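Local coordinates for protein protease lasA (Pseudomonas aeruginosa, PDB 3IT5) that cuts the pentaglycine cross-links of staphylococcal peptidoglycan as a secreted zinc metallopeptidase and helps to degrade host elastin, at residues A53-T58 with V67-P72; Q84-N89 with D96-V101; F139-I144 with Y176-A181; L62-V67 with A109-G114; G57-L62 with Q91-D96. One frame throughout, in Å; residues are numbered along the deposited sequence.

Contact 1 of 5, residues A53-T58 with V67-P72; sequences AAHAGT and VRVTHP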
# COMPACT_ATOMS: atom_id res chain seq x y z
N ALA A 53 2.31 -1.32 8.85
CA ALA A 53 3.60 -1.35 8.17
C ALA A 53 3.74 -2.62 7.33
O ALA A 53 3.48 -3.73 7.80
CB ALA A 53 4.74 -1.26 9.18
N ALA A 54 4.14 -2.43 6.08
CA ALA A 54 4.34 -3.54 5.16
C ALA A 54 5.64 -4.29 5.48
O ALA A 54 5.82 -5.43 5.05
CB ALA A 54 4.35 -3.05 3.74
N HIS A 55 6.51 -3.65 6.25
CA HIS A 55 7.81 -4.21 6.60
C HIS A 55 8.42 -3.56 7.83
O HIS A 55 7.93 -2.53 8.32
CB HIS A 55 8.78 -4.05 5.42
CG HIS A 55 8.97 -2.63 5.00
ND1 HIS A 55 10.01 -1.85 5.47
CD2 HIS A 55 8.26 -1.84 4.16
CE1 HIS A 55 9.93 -0.65 4.93
NE2 HIS A 55 8.88 -0.61 4.14
N ALA A 56 9.50 -4.18 8.32
CA ALA A 56 10.35 -3.62 9.36
C ALA A 56 11.09 -2.38 8.86
O ALA A 56 11.49 -2.32 7.70
CB ALA A 56 11.35 -4.67 9.85
N GLY A 57 11.28 -1.42 9.75
CA GLY A 57 12.04 -0.21 9.43
C GLY A 57 11.70 0.97 10.32
O GLY A 57 11.10 0.81 11.39
N THR A 58 12.09 2.16 9.86
CA THR A 58 11.95 3.39 10.64
C THR A 58 10.82 4.26 10.12
O THR A 58 10.70 4.48 8.91
CB THR A 58 13.25 4.21 10.64
OG1 THR A 58 14.36 3.37 10.96
CG2 THR A 58 13.18 5.36 11.65
N VAL A 67 2.83 8.93 6.05
CA VAL A 67 3.82 8.15 6.80
C VAL A 67 4.71 7.39 5.82
O VAL A 67 4.24 6.92 4.78
CB VAL A 67 3.14 7.13 7.76
CG1 VAL A 67 4.14 6.10 8.31
CG2 VAL A 67 2.45 7.84 8.92
N ARG A 68 6.00 7.28 6.16
CA ARG A 68 6.95 6.46 5.41
C ARG A 68 7.63 5.47 6.37
O ARG A 68 7.99 5.84 7.49
CB ARG A 68 7.97 7.35 4.69
CG ARG A 68 9.14 6.65 3.98
CD ARG A 68 8.96 6.51 2.45
NE ARG A 68 8.36 7.68 1.82
CZ ARG A 68 9.03 8.70 1.28
NH1 ARG A 68 10.36 8.72 1.26
NH2 ARG A 68 8.36 9.70 0.73
N VAL A 69 7.79 4.23 5.93
CA VAL A 69 8.54 3.23 6.70
C VAL A 69 9.79 2.86 5.90
O VAL A 69 9.69 2.40 4.76
CB VAL A 69 7.68 1.98 7.04
CG1 VAL A 69 8.48 0.97 7.86
CG2 VAL A 69 6.42 2.40 7.81
N THR A 70 10.96 3.08 6.49
CA THR A 70 12.22 2.94 5.78
C THR A 70 13.10 1.84 6.39
O THR A 70 13.49 1.92 7.55
CB THR A 70 12.99 4.28 5.76
OG1 THR A 70 12.13 5.32 5.28
CG2 THR A 70 14.23 4.18 4.87
N HIS A 71 13.39 0.82 5.58
CA HIS A 71 14.24 -0.31 5.97
C HIS A 71 15.72 0.07 5.84
O HIS A 71 16.06 0.95 5.04
CB HIS A 71 13.90 -1.53 5.10
CG HIS A 71 14.39 -2.83 5.65
ND1 HIS A 71 13.76 -3.49 6.68
CD2 HIS A 71 15.43 -3.62 5.29
CE1 HIS A 71 14.40 -4.62 6.95
NE2 HIS A 71 15.42 -4.72 6.12
N PRO A 72 16.61 -0.56 6.63
CA PRO A 72 18.06 -0.32 6.45
C PRO A 72 18.58 -0.67 5.04
O PRO A 72 19.63 -0.17 4.63
CB PRO A 72 18.70 -1.24 7.49
CG PRO A 72 17.66 -1.37 8.56
CD PRO A 72 16.34 -1.37 7.83
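Val69 is the first residue of 67-72 to pack closely on 53-58. Its CG1 lies over one face of the His55 imidazole, a CH-pi contact of 4.0 Å from CG1 to the ring centroid, while CG2 touches Ala53 CB. CG1 stands anti to the backbone N (chi1 -179°), which turns it to the ring, and a branched aliphatic residue suits this buried place because it can meet the ring and the small alanine at once. The Val69 CA also approaches Thr58 O in a CA-H...O contact.

Next, Thr70 forms the antiparallel hydrogen-bonded pair with Thr58: Thr58 N gives to Thr70 O at 2.7 Å, and Thr70 N gives to Thr58 O at 2.8 Å. Both threonine side chains project from the same face of the sheet, a partly exposed one that tolerates hydroxyls. Opposite His71, Gly57 brings its CA to 3.2 Å from Thr70 O; a CB there would run into that oxygen, so glycine fits.

His71 then reaches back with its ring. ND1 donates to Ala56 O at 2.7 Å, nearly straight (167°), with the oxygen in the imidazole plane. The same carbonyl accepts from His55 ND1, also at 2.7 Å, and the two donors come from opposite faces of the carbonyl plane. One backbone oxygen is thus gripped by two histidines, each ring turned so that its ND1 donates to it; His55 NE2 also makes a weak bond to Thr77 OG1. The next residue, Pro72, lays CD over one face of the His71 ring, toward its rim.

The arrangement is the open end of the antiparallel beta hairpin 57-63/66-70 within the M23 peptidase domain.

Contact 2 of 5, residues Q84-N89 with D96-V101; sequences QIQVSN and DTKLGV
The carboxamide of Gln86 meets the aliphatic chain of Lys98 at about a right angle, NE2 lying 3.4 Å from Lys98 CB and OE1 beside CE. The other flat group, the Gln84 amide, meets the methyl Val101 CG2, which comes to 3.7 Å from Gln84 CD. Glutamine serves well at this exposed border, since its methylenes and amide can rest on apolar neighbours while the polar end remains compatible with water.

Gln86 CG lies between the backbone N and the carbonyl carbon (chi1 61°), and from there the extended chain leads across to Lys98. NE2 makes a weak bond to Lys98 O at 3.1 Å, and a water bridges the same two atoms, accepting from NE2 at 2.7 Å and donating to the carbonyl at 2.6 Å. The backbone is joined more directly: Gln86 N gives a nearly straight bond (168°) to Leu99 O at 3.0 Å, an oxygen that Ile85 CA also approaches. On the buried side, Val87 CG2 packs against Leu99 CD2 at 4.1 Å.

Leu99 and Gly100 together face Val51 in a classic beta bulge. Gly100 passes so close to Gln84 O that a CB would collide with it, and its backbone angles also call for glycine. Lys98 NZ has its own partner in Ser50 OG.

The chemistry implies a loop fastened chiefly by one nearly straight backbone bond, with a weak, water-assisted amide contact outside and hydrocarbon packing inside.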
# COMPACT_ATOMS: atom_id res chain seq x y z
N GLN A 84 -5.29 9.63 11.98
CA GLN A 84 -5.16 9.07 13.33
C GLN A 84 -3.83 8.32 13.49
O GLN A 84 -3.79 7.18 13.98
CB GLN A 84 -6.37 8.18 13.65
CG GLN A 84 -7.72 8.90 13.54
CD GLN A 84 -8.92 8.00 13.78
OE1 GLN A 84 -8.81 6.95 14.41
NE2 GLN A 84 -10.08 8.42 13.29
N ILE A 85 -2.75 8.97 13.06
CA ILE A 85 -1.41 8.38 13.10
C ILE A 85 -0.99 8.08 14.54
O ILE A 85 -1.01 8.95 15.41
CB ILE A 85 -0.37 9.26 12.38
CG1 ILE A 85 -0.80 9.49 10.92
CG2 ILE A 85 1.02 8.62 12.45
CD1 ILE A 85 0.21 10.25 10.06
N GLN A 86 -0.65 6.82 14.78
CA GLN A 86 -0.32 6.36 16.11
C GLN A 86 1.14 5.91 16.25
O GLN A 86 1.49 5.14 17.15
CB GLN A 86 -1.29 5.27 16.57
CG GLN A 86 -1.31 4.02 15.73
CD GLN A 86 -2.09 2.90 16.39
OE1 GLN A 86 -3.25 3.07 16.76
NE2 GLN A 86 -1.45 1.74 16.54
N VAL A 87 1.99 6.39 15.34
CA VAL A 87 3.43 6.15 15.42
C VAL A 87 4.18 7.49 15.39
O VAL A 87 3.59 8.52 15.03
CB VAL A 87 3.94 5.18 14.31
CG1 VAL A 87 3.59 3.73 14.66
CG2 VAL A 87 3.40 5.57 12.94
N SER A 88 5.46 7.47 15.77
CA SER A 88 6.25 8.70 15.89
C SER A 88 7.50 8.70 15.01
O SER A 88 7.92 7.65 14.52
CB SER A 88 6.67 8.92 17.35
OG SER A 88 5.54 8.90 18.21
N ASN A 89 8.09 9.88 14.84
CA ASN A 89 9.37 10.04 14.16
C ASN A 89 10.46 9.25 14.87
O ASN A 89 10.64 9.38 16.08
CB ASN A 89 9.76 11.52 14.10
CG ASN A 89 8.95 12.31 13.08
OD1 ASN A 89 8.67 11.83 11.98
ND2 ASN A 89 8.57 13.53 13.45
N ASP A 96 3.20 -5.33 10.12
CA ASP A 96 1.96 -5.53 10.88
C ASP A 96 1.83 -4.62 12.10
O ASP A 96 0.96 -4.84 12.95
CB ASP A 96 1.78 -7.01 11.26
CG ASP A 96 0.34 -7.49 11.13
OD1 ASP A 96 -0.39 -6.98 10.24
OD2 ASP A 96 -0.06 -8.39 11.90
N THR A 97 2.67 -3.59 12.20
CA THR A 97 2.52 -2.57 13.24
C THR A 97 1.52 -1.53 12.75
O THR A 97 1.74 -0.88 11.73
CB THR A 97 3.87 -1.87 13.59
OG1 THR A 97 4.78 -2.82 14.16
CG2 THR A 97 3.63 -0.74 14.60
N LYS A 98 0.42 -1.37 13.49
CA LYS A 98 -0.62 -0.42 13.09
C LYS A 98 -0.08 1.01 13.07
O LYS A 98 0.38 1.53 14.09
CB LYS A 98 -1.85 -0.53 13.99
CG LYS A 98 -2.95 0.48 13.68
CD LYS A 98 -4.25 0.12 14.40
CE LYS A 98 -5.30 1.23 14.25
NZ LYS A 98 -6.63 0.77 14.77
N LEU A 99 -0.16 1.64 11.90
CA LEU A 99 0.32 3.02 11.70
C LEU A 99 -0.80 4.03 11.94
O LEU A 99 -0.53 5.20 12.24
CB LEU A 99 0.87 3.19 10.29
CG LEU A 99 1.94 2.20 9.81
CD1 LEU A 99 2.42 2.57 8.41
CD2 LEU A 99 3.11 2.14 10.78
N GLY A 100 -2.04 3.58 11.79
CA GLY A 100 -3.21 4.42 11.96
C GLY A 100 -4.41 3.86 11.20
O GLY A 100 -4.68 2.66 11.23
N VAL A 101 -5.12 4.75 10.52
CA VAL A 101 -6.24 4.36 9.66
C VAL A 101 -6.14 5.14 8.36
O VAL A 101 -5.42 6.15 8.30
CB VAL A 101 -7.61 4.65 10.33
CG1 VAL A 101 -7.89 3.68 11.48
CG2 VAL A 101 -7.69 6.10 10.82
O HOH W 1 1.11 0.94 16.54

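Contact 3 of 5, residues F139-I144 with Y176-A181; sequences FGPYRI and YNPGLA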
# COMPACT_ATOMS: atom_id res chain seq x y z
N PHE A 139 4.50 -9.21 -2.00
CA PHE A 139 3.85 -8.80 -0.77
C PHE A 139 3.18 -10.04 -0.24
O PHE A 139 2.14 -10.47 -0.76
CB PHE A 139 2.83 -7.69 -1.05
CG PHE A 139 3.45 -6.41 -1.54
CD1 PHE A 139 3.51 -6.14 -2.90
CD2 PHE A 139 3.98 -5.49 -0.64
CE1 PHE A 139 4.10 -4.96 -3.36
CE2 PHE A 139 4.56 -4.31 -1.09
CZ PHE A 139 4.62 -4.05 -2.46
N GLY A 140 3.80 -10.65 0.77
CA GLY A 140 3.44 -12.01 1.18
C GLY A 140 3.77 -12.97 0.04
O GLY A 140 4.82 -12.82 -0.60
N PRO A 141 2.87 -13.93 -0.24
CA PRO A 141 3.07 -14.86 -1.35
C PRO A 141 2.85 -14.23 -2.73
O PRO A 141 3.28 -14.79 -3.73
CB PRO A 141 2.01 -15.94 -1.08
CG PRO A 141 0.91 -15.21 -0.37
CD PRO A 141 1.61 -14.20 0.49
N TYR A 142 2.19 -13.07 -2.76
CA TYR A 142 1.79 -12.42 -4.02
C TYR A 142 2.94 -11.70 -4.72
O TYR A 142 3.65 -10.89 -4.11
CB TYR A 142 0.66 -11.41 -3.79
CG TYR A 142 -0.55 -11.95 -3.07
CD1 TYR A 142 -1.39 -12.88 -3.67
CD2 TYR A 142 -0.86 -11.51 -1.78
CE1 TYR A 142 -2.51 -13.38 -3.00
CE2 TYR A 142 -1.97 -12.00 -1.10
CZ TYR A 142 -2.79 -12.94 -1.72
OH TYR A 142 -3.89 -13.42 -1.05
N ARG A 143 3.11 -12.01 -6.00
CA ARG A 143 3.97 -11.25 -6.90
C ARG A 143 3.07 -10.39 -7.77
O ARG A 143 2.13 -10.89 -8.40
CB ARG A 143 4.83 -12.17 -7.77
CG ARG A 143 5.69 -11.43 -8.79
CD ARG A 143 6.36 -12.38 -9.77
NE ARG A 143 7.47 -13.10 -9.15
CZ ARG A 143 8.35 -13.86 -9.81
NH1 ARG A 143 8.26 -14.01 -11.13
NH2 ARG A 143 9.32 -14.47 -9.15
N ILE A 144 3.34 -9.09 -7.80
CA ILE A 144 2.52 -8.15 -8.56
C ILE A 144 3.03 -7.96 -9.99
O ILE A 144 4.24 -7.83 -10.23
CB ILE A 144 2.34 -6.80 -7.80
CG1 ILE A 144 1.47 -5.81 -8.59
CG2 ILE A 144 3.68 -6.19 -7.44
CD1 ILE A 144 0.92 -4.67 -7.74
N TYR A 176 -6.69 -11.55 0.66
CA TYR A 176 -6.29 -12.03 1.99
C TYR A 176 -4.81 -11.79 2.25
O TYR A 176 -3.97 -12.07 1.40
CB TYR A 176 -6.63 -13.51 2.18
CG TYR A 176 -6.32 -14.02 3.58
CD1 TYR A 176 -5.14 -14.72 3.85
CD2 TYR A 176 -7.19 -13.77 4.64
CE1 TYR A 176 -4.84 -15.17 5.13
CE2 TYR A 176 -6.91 -14.23 5.92
CZ TYR A 176 -5.73 -14.92 6.16
OH TYR A 176 -5.44 -15.37 7.43
N ASN A 177 -4.51 -11.28 3.44
CA ASN A 177 -3.14 -11.03 3.87
C ASN A 177 -2.67 -12.08 4.89
O ASN A 177 -3.05 -12.01 6.06
CB ASN A 177 -3.01 -9.62 4.47
CG ASN A 177 -1.59 -9.28 4.90
OD1 ASN A 177 -0.63 -9.95 4.52
ND2 ASN A 177 -1.44 -8.23 5.69
N PRO A 178 -1.86 -13.05 4.44
CA PRO A 178 -1.39 -14.10 5.35
C PRO A 178 -0.18 -13.67 6.20
O PRO A 178 0.12 -14.32 7.20
CB PRO A 178 -1.03 -15.25 4.40
CG PRO A 178 -0.69 -14.60 3.11
CD PRO A 178 -1.38 -13.26 3.06
N GLY A 179 0.48 -12.58 5.80
CA GLY A 179 1.66 -12.08 6.51
C GLY A 179 2.89 -12.08 5.62
O GLY A 179 2.77 -12.08 4.39
N LEU A 180 4.06 -12.09 6.25
CA LEU A 180 5.32 -12.19 5.51
C LEU A 180 5.50 -13.59 4.96
O LEU A 180 5.19 -14.57 5.64
CB LEU A 180 6.52 -11.83 6.40
CG LEU A 180 6.67 -10.41 6.93
CD1 LEU A 180 7.76 -10.36 7.98
CD2 LEU A 180 6.96 -9.43 5.80
N ALA A 181 6.00 -13.68 3.73
CA ALA A 181 6.35 -14.97 3.15
C ALA A 181 7.70 -15.42 3.68
O ALA A 181 8.49 -14.62 4.19
CB ALA A 181 6.39 -14.88 1.63
O HOH W 2 -6.83 -13.40 -1.73
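A type II' beta turn, Phe139 to Tyr142, joins strands 138-139 and 142-145, and its tip packs against the C-terminal segment 176-181. Gly140 occupies the turn position with positive phi, which glycine adopts readily; its CA lies 3.3 Å from Gly179 O, where a CB would clash. Ala181 points its CB at Gly140 O, the two being 3.4 Å apart, and a small methyl fits this close approach.

Pro141 and Pro178 reach toward each other tip to tip, Pro141 CD to Pro178 CG at 3.5 Å, two rigid rings suited to a turn and a loop. Pro141 CG also sits over the centre of one face of the Tyr142 ring. The Tyr142 hydroxyl donates to Tyr176 O at 2.8 Å, in the carbonyl plane and on a lone pair. A water adds a second link, donating to Tyr142 OH and accepting from Tyr176 N. Further along, Asn177 OD1 accepts from Gly179 N in an Asx turn that bends the chain round Pro178.

The contact lies away from the zinc site. It ties the edge hairpin of the four-stranded sheet to the chain leaving strand 175-176, while His169 meets the Tyr142 ring edge-to-face and strand 159-162 flanks Tyr142 through Phe160 and Asn162.

Contact 4 of 5, residues L62-V67 with A109-G114; sequences LSRCQV and ALCEGG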
# COMPACT_ATOMS: atom_id res chain seq x y z
N LEU A 62 5.46 12.42 8.20
CA LEU A 62 5.63 13.61 7.36
C LEU A 62 4.53 14.65 7.60
O LEU A 62 4.76 15.85 7.45
CB LEU A 62 5.67 13.21 5.88
CG LEU A 62 6.99 12.58 5.40
CD1 LEU A 62 6.77 11.46 4.39
CD2 LEU A 62 7.91 13.65 4.82
N SER A 63 3.35 14.17 7.98
CA SER A 63 2.20 15.02 8.27
C SER A 63 1.10 14.17 8.91
O SER A 63 1.24 12.95 9.00
CB SER A 63 1.67 15.67 6.98
OG SER A 63 1.03 14.71 6.16
N ARG A 64 0.01 14.81 9.32
CA ARG A 64 -1.15 14.11 9.90
C ARG A 64 -1.76 13.04 8.97
O ARG A 64 -2.52 12.18 9.42
CB ARG A 64 -2.24 15.12 10.32
CG ARG A 64 -2.93 15.88 9.18
CD ARG A 64 -3.77 17.05 9.69
NE ARG A 64 -5.03 16.60 10.29
CZ ARG A 64 -6.23 16.70 9.72
NH1 ARG A 64 -6.36 17.25 8.53
NH2 ARG A 64 -7.30 16.24 10.36
N CYS A 65 -1.41 13.10 7.69
CA CYS A 65 -2.00 12.22 6.69
C CYS A 65 -0.99 11.44 5.84
O CYS A 65 -1.36 10.82 4.83
CB CYS A 65 -2.96 13.02 5.80
SG CYS A 65 -2.21 13.94 4.45
N GLN A 66 0.28 11.44 6.24
CA GLN A 66 1.32 10.73 5.49
C GLN A 66 2.43 10.16 6.37
O GLN A 66 2.93 10.84 7.28
CB GLN A 66 1.92 11.60 4.38
CG GLN A 66 2.59 10.79 3.27
CD GLN A 66 3.12 11.64 2.12
OE1 GLN A 66 3.06 11.22 0.97
NE2 GLN A 66 3.66 12.81 2.43
N VAL A 67 2.83 8.93 6.05
CA VAL A 67 3.82 8.15 6.80
C VAL A 67 4.71 7.39 5.82
O VAL A 67 4.24 6.92 4.78
CB VAL A 67 3.14 7.13 7.76
CG1 VAL A 67 4.14 6.10 8.31
CG2 VAL A 67 2.45 7.84 8.92
N ALA A 109 -7.80 13.41 4.28
CA ALA A 109 -7.34 12.61 3.14
C ALA A 109 -6.40 13.36 2.20
O ALA A 109 -5.51 12.76 1.58
CB ALA A 109 -8.53 12.05 2.36
N LEU A 110 -6.59 14.67 2.10
CA LEU A 110 -5.78 15.48 1.21
C LEU A 110 -5.09 16.62 1.96
O LEU A 110 -5.08 17.76 1.50
CB LEU A 110 -6.65 16.02 0.05
CG LEU A 110 -7.41 14.98 -0.80
CD1 LEU A 110 -8.43 15.67 -1.67
CD2 LEU A 110 -6.48 14.11 -1.64
N CYS A 111 -4.49 16.30 3.10
CA CYS A 111 -3.74 17.28 3.90
C CYS A 111 -2.53 17.86 3.14
O CYS A 111 -2.11 19.00 3.39
CB CYS A 111 -3.30 16.69 5.25
SG CYS A 111 -1.73 15.75 5.26
N GLU A 112 -1.99 17.06 2.22
CA GLU A 112 -0.83 17.49 1.44
C GLU A 112 -1.17 17.63 -0.05
O GLU A 112 -0.31 17.47 -0.91
CB GLU A 112 0.36 16.55 1.66
CG GLU A 112 1.03 16.76 3.02
CD GLU A 112 2.20 15.82 3.25
OE1 GLU A 112 3.32 16.13 2.81
OE2 GLU A 112 1.99 14.78 3.89
N GLY A 113 -2.44 17.93 -0.32
CA GLY A 113 -2.93 18.14 -1.69
C GLY A 113 -3.41 16.87 -2.38
O GLY A 113 -3.51 15.81 -1.75
N GLY A 114 -3.68 16.99 -3.67
CA GLY A 114 -4.08 15.86 -4.51
C GLY A 114 -5.58 15.81 -4.75
O GLY A 114 -6.28 16.81 -4.57
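Cys65 and Cys111 each hold SG between the backbone N and the carbonyl carbon (chi1 82° and 86°), which brings the two sulphurs together in a disulfide of 2.0 Å, Cys65 SG to Cys111 SG. The torsion about the S-S bond is -80°, close to the relaxed geometry of a disulfide. Ser63 OG takes the same kind of first torsion and lies 3.1 Å from Cys111 SG.

That hydroxyl accepts from Cys65 N at 3.3 Å in an ST turn, a role for which serine, with its short hydroxyl arm, is apt. It also donates to the neighbouring carboxylate at Glu112 OE2; the modelled 2.5 Å is shorter than usual, so the exact length is doubtful. Glu112, extended beyond CG, reaches across to Ser63 and meets Gln66 at about a right angle, their amide and carboxylate planes almost perpendicular; Gln66 NE2 lies 3.0 Å from Glu112 OE2. The other end of that amide, OE1, accepts from Asn78.

This surface contact ties the type I turn of the hairpin 57-63/66-70 to the loop between helix 106-109 and strand 121-127. Strand 75-83 runs beside both: Tyr80 touches Cys65 and Gln66, its hydroxyl bonds Gly113 O, and His81, inferred to be an active-site residue, bonds Ala109 O.

Contact 5 of 5, residues G57-L62 with Q91-D96; sequences GTVRVL and QQVSAD
Gly57 and Val93 exchange both of their backbone groups as an antiparallel hydrogen-bonded pair. Gly57 N gives to Val93 O at 3.0 Å, and Val93 N returns to Gly57 O at 2.9 Å. A third backbone bond continues the ladder, Val59 N to Gln91 O at 2.9 Å. Gly57 O has a further, weaker neighbour in Gln92 CA, a CA-H...O contact.

The next pair, Thr58 with Gln92, is non-hydrogen-bonded in its backbone, and the side chains supply the polar link instead. They lie side by side, pointing the same way, and Thr58 OG1 donates to Gln92 OE1 at 2.5 Å, in the plane of the amide carbonyl and on a lone pair. The bend at chi2 (-61°) turns CD toward Thr58, whose hydroxyl then meets OE1. Threonine and glutamine suit this outer face, where the hydroxyl can donate to the amide oxygen. The Gln91 side chain is engaged elsewhere: its OE1 accepts from Ser88 N.

On the inner face Val59 CG2 packs on Val93 CG1 at 3.7 Å, the two side chains crossing at about a right angle, and Val93 CG2 rests 3.5 Å from Gly57 O. Beta-branched residues fit a strand pair whose buried side also receives Val67 and Val69 from strand 66-70.

Polar residues on one face and valines on the other are what a strand with one solvent-facing and one buried side shows; here the short strand 92-93 flanks strand 57-63, which has the hairpin partner 66-70 along its other edge in the M23 domain.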
# COMPACT_ATOMS: atom_id res chain seq x y z
N GLY A 57 11.28 -1.42 9.75
CA GLY A 57 12.04 -0.21 9.43
C GLY A 57 11.70 0.97 10.32
O GLY A 57 11.10 0.81 11.39
N THR A 58 12.09 2.16 9.86
CA THR A 58 11.95 3.39 10.64
C THR A 58 10.82 4.26 10.12
O THR A 58 10.70 4.48 8.91
CB THR A 58 13.25 4.21 10.64
OG1 THR A 58 14.36 3.37 10.96
CG2 THR A 58 13.18 5.36 11.65
N VAL A 59 10.01 4.77 11.05
CA VAL A 59 8.88 5.65 10.73
C VAL A 59 9.31 7.11 10.59
O VAL A 59 10.13 7.61 11.37
CB VAL A 59 7.75 5.54 11.80
CG1 VAL A 59 6.65 6.58 11.55
CG2 VAL A 59 7.16 4.14 11.82
N ARG A 60 8.78 7.76 9.56
CA ARG A 60 8.77 9.21 9.48
C ARG A 60 7.32 9.65 9.36
O ARG A 60 6.63 9.26 8.42
CB ARG A 60 9.57 9.71 8.27
CG ARG A 60 9.46 11.23 7.99
CD ARG A 60 10.26 12.06 9.01
NE ARG A 60 10.51 13.45 8.62
CZ ARG A 60 10.65 13.91 7.37
NH1 ARG A 60 10.57 13.09 6.33
NH2 ARG A 60 10.88 15.20 7.16
N VAL A 61 6.85 10.43 10.33
CA VAL A 61 5.53 11.07 10.20
C VAL A 61 5.72 12.42 9.51
O VAL A 61 6.10 13.42 10.13
CB VAL A 61 4.79 11.20 11.56
CG1 VAL A 61 3.41 11.83 11.37
CG2 VAL A 61 4.65 9.84 12.23
N LEU A 62 5.46 12.42 8.20
CA LEU A 62 5.63 13.61 7.36
C LEU A 62 4.53 14.65 7.60
O LEU A 62 4.76 15.85 7.45
CB LEU A 62 5.67 13.21 5.88
CG LEU A 62 6.99 12.58 5.40
CD1 LEU A 62 6.77 11.46 4.39
CD2 LEU A 62 7.91 13.65 4.82
N GLN A 91 10.51 6.04 15.28
CA GLN A 91 9.98 4.79 15.82
C GLN A 91 10.28 3.62 14.90
O GLN A 91 9.85 3.58 13.74
CB GLN A 91 8.47 4.89 16.08
CG GLN A 91 7.84 3.57 16.57
CD GLN A 91 6.43 3.75 17.10
OE1 GLN A 91 5.92 4.86 17.20
NE2 GLN A 91 5.79 2.63 17.44
N GLN A 92 11.01 2.65 15.43
CA GLN A 92 11.24 1.42 14.70
C GLN A 92 10.01 0.52 14.84
O GLN A 92 9.42 0.43 15.92
CB GLN A 92 12.52 0.72 15.19
CG GLN A 92 13.75 1.65 15.38
CD GLN A 92 14.22 2.38 14.11
OE1 GLN A 92 13.97 1.95 12.99
NE2 GLN A 92 14.92 3.50 14.31
N VAL A 93 9.64 -0.12 13.73
CA VAL A 93 8.42 -0.92 13.63
C VAL A 93 8.68 -2.21 12.84
O VAL A 93 9.67 -2.31 12.12
CB VAL A 93 7.25 -0.15 12.93
CG1 VAL A 93 6.78 1.04 13.78
CG2 VAL A 93 7.66 0.31 11.52
N SER A 94 7.76 -3.17 12.96
CA SER A 94 7.82 -4.42 12.21
C SER A 94 6.64 -4.46 11.24
O SER A 94 5.70 -3.68 11.36
CB SER A 94 7.72 -5.60 13.17
OG SER A 94 8.63 -5.46 14.25
N ALA A 95 6.69 -5.38 10.28
CA ALA A 95 5.51 -5.68 9.48
C ALA A 95 4.36 -5.91 10.44
O ALA A 95 4.53 -6.57 11.47
CB ALA A 95 5.74 -6.89 8.59
N ASP A 96 3.20 -5.33 10.12
CA ASP A 96 1.96 -5.53 10.88
C ASP A 96 1.83 -4.62 12.10
O ASP A 96 0.96 -4.84 12.95
CB ASP A 96 1.78 -7.01 11.26
CG ASP A 96 0.34 -7.49 11.13
OD1 ASP A 96 -0.39 -6.98 10.24
OD2 ASP A 96 -0.06 -8.39 11.90

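Contacts 1 and 5 share Gly57 and Thr58 and lie on the two edges of strand 57-63, so one strand is bonded to 66-70 and to 92-93; their centres are about 5 Å apart. Contact 4 takes the far end of the same hairpin, at the surface, and replaces ladder bonding with a disulfide and a carboxylate. Contact 2 is partly buried like 1 and 5, but relies on a bulged strand and a loop, and its Ile85 and Leu99 pack on Val67, the residue common to contacts 1 and 4. Contact 3, also partly buried, joins a different sheet to the C-terminal segment through proline packing and a tyrosine hydroxyl, and meets contacts 1 and 5 through Leu180; its centre lies about 27 Å from that of contact 4.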